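Local coordinates for branched-chain-amino-acid aminotransferase (Pseudomonas sp. UW4, PDB 6JIF), which catalyses the pyridoxal-5'-phosphate-dependent exchange of amino groups between branched-chain amino acids and 2-oxo acids, at residues K40-Y45 with F165-F170; E79-Y84 with L146-I151. All coordinates share one frame; numbering follows the deposited sequence.

Contact 1 of 2, residues K40-Y45 with F165-F170; sequences KRYLSY and FIFSIF
Y42 and S44 exchange paired backbone hydrogen bonds with I169 and F167, and all four side chains lie on one face of this antiparallel sheet. The tyrosine can be followed outward. Its CB rests 4.2 Å from I169 CB, and with CG anti to the backbone N (chi1 -175°) the ring lies along the strand and comes up beside F167. CD2 of Y42 then passes 4.0 Å from F167 O, and CE2 meets F167 CD2 at 3.6 Å, that carbon arriving at the edge of the tyrosine ring with the two planes at 62°. Tyrosine suits this partly exposed place, its ring packing by one edge while a hydroxyl at the far end can tolerate a polar setting. On the other face S168 OG donates to Y42 O over 2.7 Å, joining I169 N as second donor to that oxygen; an alanine in place of S168 would probably cost Y42 O this hydroxyl donor. There too I166 fills in with its branches, CG2 against L43 CD1 (3.6 Å) and CG1 against Y45 CE2 (3.6 Å). Helix 117-130 covers Y42 and I169 through A123, while strands 50-57 and 143-153 flank the pair, and R41 forms a salt bridge with E66 of the second subunit.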
loop_
_atom_site.group_PDB
_atom_site.type_symbol
_atom_site.label_atom_id
_atom_site.label_comp_id
_atom_site.label_asym_id
_atom_site.label_seq_id
_atom_site.Cartn_x
_atom_site.Cartn_y
_atom_site.Cartn_z
ATOM N N LYS B 40 -7.785 0.095 -27.338
ATOM C CA LYS B 40 -7.989 -1.233 -26.748
ATOM C C LYS B 40 -7.014 -1.461 -25.614
ATOM O O LYS B 40 -5.863 -1.018 -25.655
ATOM C CB LYS B 40 -7.793 -2.388 -27.769
ATOM C CG LYS B 40 -8.471 -2.241 -29.081
ATOM C CD LYS B 40 -9.764 -2.993 -29.106
ATOM C CE LYS B 40 -10.157 -3.360 -30.540
ATOM N NZ LYS B 40 -11.542 -3.831 -30.585
ATOM N N ARG B 41 -7.446 -2.231 -24.637
ATOM C CA ARG B 41 -6.546 -2.681 -23.591
ATOM C C ARG B 41 -6.703 -4.185 -23.437
ATOM O O ARG B 41 -7.681 -4.766 -23.885
ATOM C CB ARG B 41 -6.775 -1.942 -22.213
ATOM C CG ARG B 41 -8.177 -2.042 -21.582
ATOM C CD ARG B 41 -9.144 -0.998 -22.152
ATOM N NE ARG B 41 -8.577 0.341 -21.956
ATOM C CZ ARG B 41 -8.569 1.313 -22.867
ATOM N NH1 ARG B 41 -9.146 1.141 -24.057
ATOM N NH2 ARG B 41 -7.967 2.470 -22.571
ATOM N N TYR B 42 -5.672 -4.800 -22.870
ATOM C CA TYR B 42 -5.711 -6.219 -22.521
ATOM C C TYR B 42 -6.365 -6.465 -21.166
ATOM O O TYR B 42 -6.113 -5.752 -20.172
ATOM C CB TYR B 42 -4.281 -6.757 -22.500
ATOM C CG TYR B 42 -4.178 -8.216 -22.262
ATOM C CD1 TYR B 42 -4.256 -9.087 -23.296
ATOM C CD2 TYR B 42 -3.912 -8.712 -20.984
ATOM C CE1 TYR B 42 -4.132 -10.465 -23.086
ATOM C CE2 TYR B 42 -3.783 -10.082 -20.750
ATOM C CZ TYR B 42 -3.898 -10.947 -21.812
ATOM O OH TYR B 42 -3.770 -12.302 -21.655
ATOM N N LEU B 43 -7.143 -7.538 -21.100
ATOM C CA LEU B 43 -7.840 -7.887 -19.870
ATOM C C LEU B 43 -7.883 -9.411 -19.733
ATOM O O LEU B 43 -8.338 -10.106 -20.642
ATOM C CB LEU B 43 -9.258 -7.310 -19.869
ATOM C CG LEU B 43 -10.135 -7.533 -18.628
ATOM C CD1 LEU B 43 -9.628 -6.799 -17.399
ATOM C CD2 LEU B 43 -11.523 -7.065 -19.003
ATOM N N SER B 44 -7.421 -9.924 -18.589
ATOM C CA SER B 44 -7.385 -11.365 -18.375
ATOM C C SER B 44 -7.737 -11.666 -16.920
ATOM O O SER B 44 -7.243 -11.003 -16.015
ATOM C CB SER B 44 -5.995 -11.914 -18.762
ATOM O OG SER B 44 -5.853 -13.293 -18.383
ATOM N N TYR B 45 -8.585 -12.672 -16.677
ATOM C CA TYR B 45 -9.004 -13.008 -15.312
ATOM C C TYR B 45 -8.314 -14.270 -14.807
ATOM O O TYR B 45 -8.158 -15.239 -15.545
ATOM C CB TYR B 45 -10.522 -13.230 -15.239
ATOM C CG TYR B 45 -11.340 -11.981 -15.471
ATOM C CD1 TYR B 45 -11.723 -11.604 -16.752
ATOM C CD2 TYR B 45 -11.757 -11.210 -14.408
ATOM C CE1 TYR B 45 -12.485 -10.458 -16.957
ATOM C CE2 TYR B 45 -12.517 -10.074 -14.593
ATOM C CZ TYR B 45 -12.875 -9.691 -15.867
ATOM O OH TYR B 45 -13.646 -8.541 -16.051
ATOM N N PHE B 165 -8.328 -12.684 -9.632
ATOM C CA PHE B 165 -7.405 -11.599 -9.949
ATOM C C PHE B 165 -7.636 -11.112 -11.387
ATOM O O PHE B 165 -8.145 -11.832 -12.223
ATOM C CB PHE B 165 -5.914 -12.006 -9.745
ATOM C CG PHE B 165 -5.594 -12.510 -8.369
ATOM C CD1 PHE B 165 -5.833 -13.829 -8.051
ATOM C CD2 PHE B 165 -5.032 -11.655 -7.429
ATOM C CE1 PHE B 165 -5.577 -14.300 -6.763
ATOM C CE2 PHE B 165 -4.767 -12.114 -6.141
ATOM C CZ PHE B 165 -5.020 -13.433 -5.831
ATOM N N ILE B 166 -7.254 -9.867 -11.653
ATOM C CA ILE B 166 -7.268 -9.290 -12.991
ATOM C C ILE B 166 -5.838 -8.928 -13.373
ATOM O O ILE B 166 -5.114 -8.301 -12.593
ATOM C CB ILE B 166 -8.190 -8.055 -13.073
ATOM C CG1 ILE B 166 -9.636 -8.522 -13.154
ATOM C CG2 ILE B 166 -7.825 -7.147 -14.284
ATOM C CD1 ILE B 166 -10.643 -7.396 -13.013
ATOM N N PHE B 167 -5.429 -9.312 -14.593
ATOM C CA PHE B 167 -4.186 -8.846 -15.215
ATOM C C PHE B 167 -4.609 -7.988 -16.408
ATOM O O PHE B 167 -5.390 -8.430 -17.239
ATOM C CB PHE B 167 -3.322 -10.038 -15.654
ATOM C CG PHE B 167 -2.164 -9.638 -16.512
ATOM C CD1 PHE B 167 -1.377 -8.550 -16.149
ATOM C CD2 PHE B 167 -1.889 -10.320 -17.685
ATOM C CE1 PHE B 167 -0.301 -8.142 -16.958
ATOM C CE2 PHE B 167 -0.812 -9.939 -18.509
ATOM C CZ PHE B 167 -0.014 -8.882 -18.157
ATOM N N SER B 168 -4.221 -6.724 -16.419
ATOM C CA SER B 168 -4.657 -5.875 -17.511
ATOM C C SER B 168 -3.476 -5.011 -17.965
ATOM O O SER B 168 -2.505 -4.797 -17.239
ATOM C CB SER B 168 -5.883 -5.046 -17.055
ATOM O OG SER B 168 -6.356 -4.111 -18.008
ATOM N N ILE B 169 -3.538 -4.552 -19.201
ATOM C CA ILE B 169 -2.502 -3.656 -19.715
ATOM C C ILE B 169 -3.212 -2.584 -20.535
ATOM O O ILE B 169 -3.859 -2.898 -21.541
ATOM C CB ILE B 169 -1.432 -4.354 -20.597
ATOM C CG1 ILE B 169 -0.945 -5.673 -19.967
ATOM C CG2 ILE B 169 -0.275 -3.372 -21.003
ATOM C CD1 ILE B 169 -0.131 -6.515 -20.896
ATOM N N PHE B 170 -3.034 -1.316 -20.152
ATOM C CA PHE B 170 -3.460 -0.253 -21.056
ATOM C C PHE B 170 -2.230 0.526 -21.511
ATOM O O PHE B 170 -1.129 0.337 -21.000
ATOM C CB PHE B 170 -4.534 0.662 -20.421
ATOM C CG PHE B 170 -4.102 1.426 -19.213
ATOM C CD1 PHE B 170 -3.484 2.676 -19.345
ATOM C CD2 PHE B 170 -4.409 0.962 -17.924
ATOM C CE1 PHE B 170 -3.106 3.426 -18.234
ATOM C CE2 PHE B 170 -4.002 1.732 -16.814
ATOM C CZ PHE B 170 -3.344 2.957 -16.980
#

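Contact 2 of 2, residues E79-Y84 with L146-I151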
loop_
_atom_site.group_PDB
_atom_site.type_symbol
_atom_site.label_atom_id
_atom_site.label_comp_id
_atom_site.label_asym_id
_atom_site.label_seq_id
_atom_site.Cartn_x
_atom_site.Cartn_y
_atom_site.Cartn_z
ATOM N N GLU B 79 3.579 -2.460 -13.644
ATOM C CA GLU B 79 4.813 -2.325 -14.403
ATOM C C GLU B 79 4.700 -1.099 -15.322
ATOM O O GLU B 79 3.633 -0.512 -15.507
ATOM C CB GLU B 79 5.111 -3.579 -15.249
ATOM C CG GLU B 79 5.842 -4.713 -14.438
ATOM C CD GLU B 79 7.177 -4.236 -13.883
ATOM O OE1 GLU B 79 7.799 -3.339 -14.533
ATOM O OE2 GLU B 79 7.548 -4.665 -12.763
ATOM N N GLY B 80 5.814 -0.765 -15.948
ATOM C CA GLY B 80 5.832 0.364 -16.899
ATOM C C GLY B 80 6.904 0.113 -17.937
ATOM O O GLY B 80 8.054 -0.182 -17.582
ATOM N N MET B 81 6.552 0.196 -19.220
ATOM C CA MET B 81 7.549 0.009 -20.285
ATOM C C MET B 81 7.151 0.857 -21.495
ATOM O O MET B 81 6.009 1.304 -21.607
ATOM C CB MET B 81 7.670 -1.460 -20.707
ATOM C CG MET B 81 6.422 -1.871 -21.490
ATOM S SD MET B 81 6.228 -3.618 -21.611
ATOM C CE MET B 81 5.922 -3.858 -19.869
ATOM N N LYS B 82 8.088 1.073 -22.416
ATOM C CA LYS B 82 7.775 1.885 -23.591
ATOM C C LYS B 82 8.027 1.154 -24.915
ATOM O O LYS B 82 8.936 0.313 -25.033
ATOM C CB LYS B 82 8.589 3.195 -23.607
ATOM C CG LYS B 82 8.040 4.251 -22.664
ATOM C CD LYS B 82 8.955 5.481 -22.626
ATOM C CE LYS B 82 8.637 6.360 -21.414
ATOM N NZ LYS B 82 9.580 7.525 -21.404
ATOM N N ALA B 83 7.241 1.532 -25.926
ATOM C CA ALA B 83 7.508 1.160 -27.310
ATOM C C ALA B 83 7.807 2.438 -28.061
ATOM O O ALA B 83 7.240 3.474 -27.729
ATOM C CB ALA B 83 6.328 0.437 -27.969
ATOM N N TYR B 84 8.750 2.359 -29.000
ATOM C CA TYR B 84 9.283 3.488 -29.755
ATOM C C TYR B 84 9.206 3.211 -31.257
ATOM O O TYR B 84 9.522 2.099 -31.712
ATOM C CB TYR B 84 10.732 3.740 -29.371
ATOM C CG TYR B 84 10.995 3.902 -27.906
ATOM C CD1 TYR B 84 11.197 2.783 -27.075
ATOM C CD2 TYR B 84 11.059 5.149 -27.331
ATOM C CE1 TYR B 84 11.450 2.929 -25.723
ATOM C CE2 TYR B 84 11.325 5.297 -25.981
ATOM C CZ TYR B 84 11.511 4.186 -25.185
ATOM O OH TYR B 84 11.754 4.315 -23.835
ATOM N N LEU B 146 3.202 1.565 -21.855
ATOM C CA LEU B 146 2.339 0.468 -21.448
ATOM C C LEU B 146 2.378 0.346 -19.934
ATOM O O LEU B 146 3.474 0.314 -19.356
ATOM C CB LEU B 146 2.814 -0.846 -22.051
ATOM C CG LEU B 146 2.250 -1.213 -23.412
ATOM C CD1 LEU B 146 2.653 -0.134 -24.367
ATOM C CD2 LEU B 146 2.846 -2.614 -23.839
ATOM N N ARG B 147 1.181 0.192 -19.327
ATOM C CA ARG B 147 0.938 -0.001 -17.906
ATOM C C ARG B 147 0.258 -1.360 -17.671
ATOM O O ARG B 147 -0.993 -1.456 -17.675
ATOM C CB ARG B 147 0.092 1.158 -17.355
ATOM C CG ARG B 147 -0.393 0.992 -15.899
ATOM C CD ARG B 147 0.752 0.752 -14.930
ATOM N NE ARG B 147 1.681 1.891 -14.916
ATOM C CZ ARG B 147 1.629 2.938 -14.074
ATOM N NH1 ARG B 147 0.689 3.046 -13.160
ATOM N NH2 ARG B 147 2.537 3.914 -14.162
ATOM N N PRO B 148 1.027 -2.439 -17.518
ATOM C CA PRO B 148 0.443 -3.695 -17.005
ATOM C C PRO B 148 0.263 -3.605 -15.506
ATOM O O PRO B 148 1.011 -2.913 -14.818
ATOM C CB PRO B 148 1.481 -4.781 -17.331
ATOM C CG PRO B 148 2.501 -4.098 -18.305
ATOM C CD PRO B 148 2.423 -2.608 -17.964
ATOM N N PHE B 149 -0.732 -4.354 -15.005
ATOM C CA PHE B 149 -0.969 -4.403 -13.571
ATOM C C PHE B 149 -1.793 -5.644 -13.246
ATOM O O PHE B 149 -2.537 -6.154 -14.078
ATOM C CB PHE B 149 -1.668 -3.132 -13.050
ATOM C CG PHE B 149 -3.018 -2.809 -13.695
ATOM C CD1 PHE B 149 -3.104 -2.281 -14.980
ATOM C CD2 PHE B 149 -4.198 -2.954 -12.964
ATOM C CE1 PHE B 149 -4.340 -1.962 -15.526
ATOM C CE2 PHE B 149 -5.467 -2.650 -13.517
ATOM C CZ PHE B 149 -5.523 -2.135 -14.798
ATOM N N VAL B 150 -1.603 -6.127 -12.033
ATOM C CA VAL B 150 -2.340 -7.269 -11.518
ATOM C C VAL B 150 -2.993 -6.820 -10.202
ATOM O O VAL B 150 -2.352 -6.146 -9.388
ATOM C CB VAL B 150 -1.434 -8.482 -11.283
ATOM C CG1 VAL B 150 -2.271 -9.652 -10.718
ATOM C CG2 VAL B 150 -0.769 -8.900 -12.596
ATOM N N ILE B 151 -4.285 -7.147 -10.031
ATOM C CA ILE B 151 -5.027 -6.673 -8.863
ATOM C C ILE B 151 -5.926 -7.795 -8.317
ATOM O O ILE B 151 -6.513 -8.547 -9.096
ATOM C CB ILE B 151 -5.871 -5.427 -9.204
ATOM C CG1 ILE B 151 -6.816 -5.672 -10.361
ATOM C CG2 ILE B 151 -5.005 -4.173 -9.366
ATOM C CD1 ILE B 151 -7.922 -4.622 -10.358
#
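The antiparallel pairing of M81 with L146 belongs to the sheet of the small domain in a fold-type IV aminotransferase, at the point where strand 76-85 runs past the cofactor pocket. Two backbone bonds define the pair: M81 N to L146 O at 3.1 Å, and L146 N to M81 O at 2.8 Å, the latter almost straight at 178°. Two residues earlier E79 N reaches P148 O at 2.9 Å, but the return bond is missing because proline has no N-H. Instead P148 CD occupies that position, 3.4 Å from E79 O. Between these pairs G80 turns its CA-H to L146 O.

The side chain of M81 bridges two neighbours. Its CG lies between the backbone N and the carbonyl carbon (chi1 72°), 3.8 Å from L146 CB; the chain then runs on and bends at chi3 (67°), which brings CE within 3.8 Å of P148 CG. A flexible, unbranched thioether suits this task, fitting itself to the leucine and to the proline ring in turn. E79 uses its aliphatic base in the same spirit, its CB 3.9 Å from P148 CD, while its OE1 accepts a hydrogen bond from N99 and forms a salt bridge with R102, a residue of the cofactor pocket. The E79 side chain comes about 5 Å from the bound pyridoxal-5'-phosphate, consistent with a second-shell part in positioning R102.

R147 sends its guanidinium to Y145 OH and to Y73 OH of the second subunit, tying this strand to the dimer interface. Helix 117-130 packs over M81 and P148 through F120 and over L146 through C124; helix 96-109 meets E79 and M81, and strand 164-174 runs along the other edge of 146-151.

In the fold
From the N terminus, the chain lays down 40-45, passes through strand 76-85 and helices 96-109 and 117-130, and returns in strands 143-153 and 164-174. Contact 2 closes the shorter loop, joining 79-84 to 146-151 with both helices between them. Contact 1 closes the longer one when 165-170 comes back beside 40-45, so the loop of contact 2 lies wholly within that of contact 1 and the two do not cross. Backbone bonds from R147 N to F170 O and from F149 N to S168 O join strands 143-153 and 164-174, making one sheet of both contacts. Helix 117-130 packs on both, each touches the second subunit, and contact 2 lies nearer the cofactor.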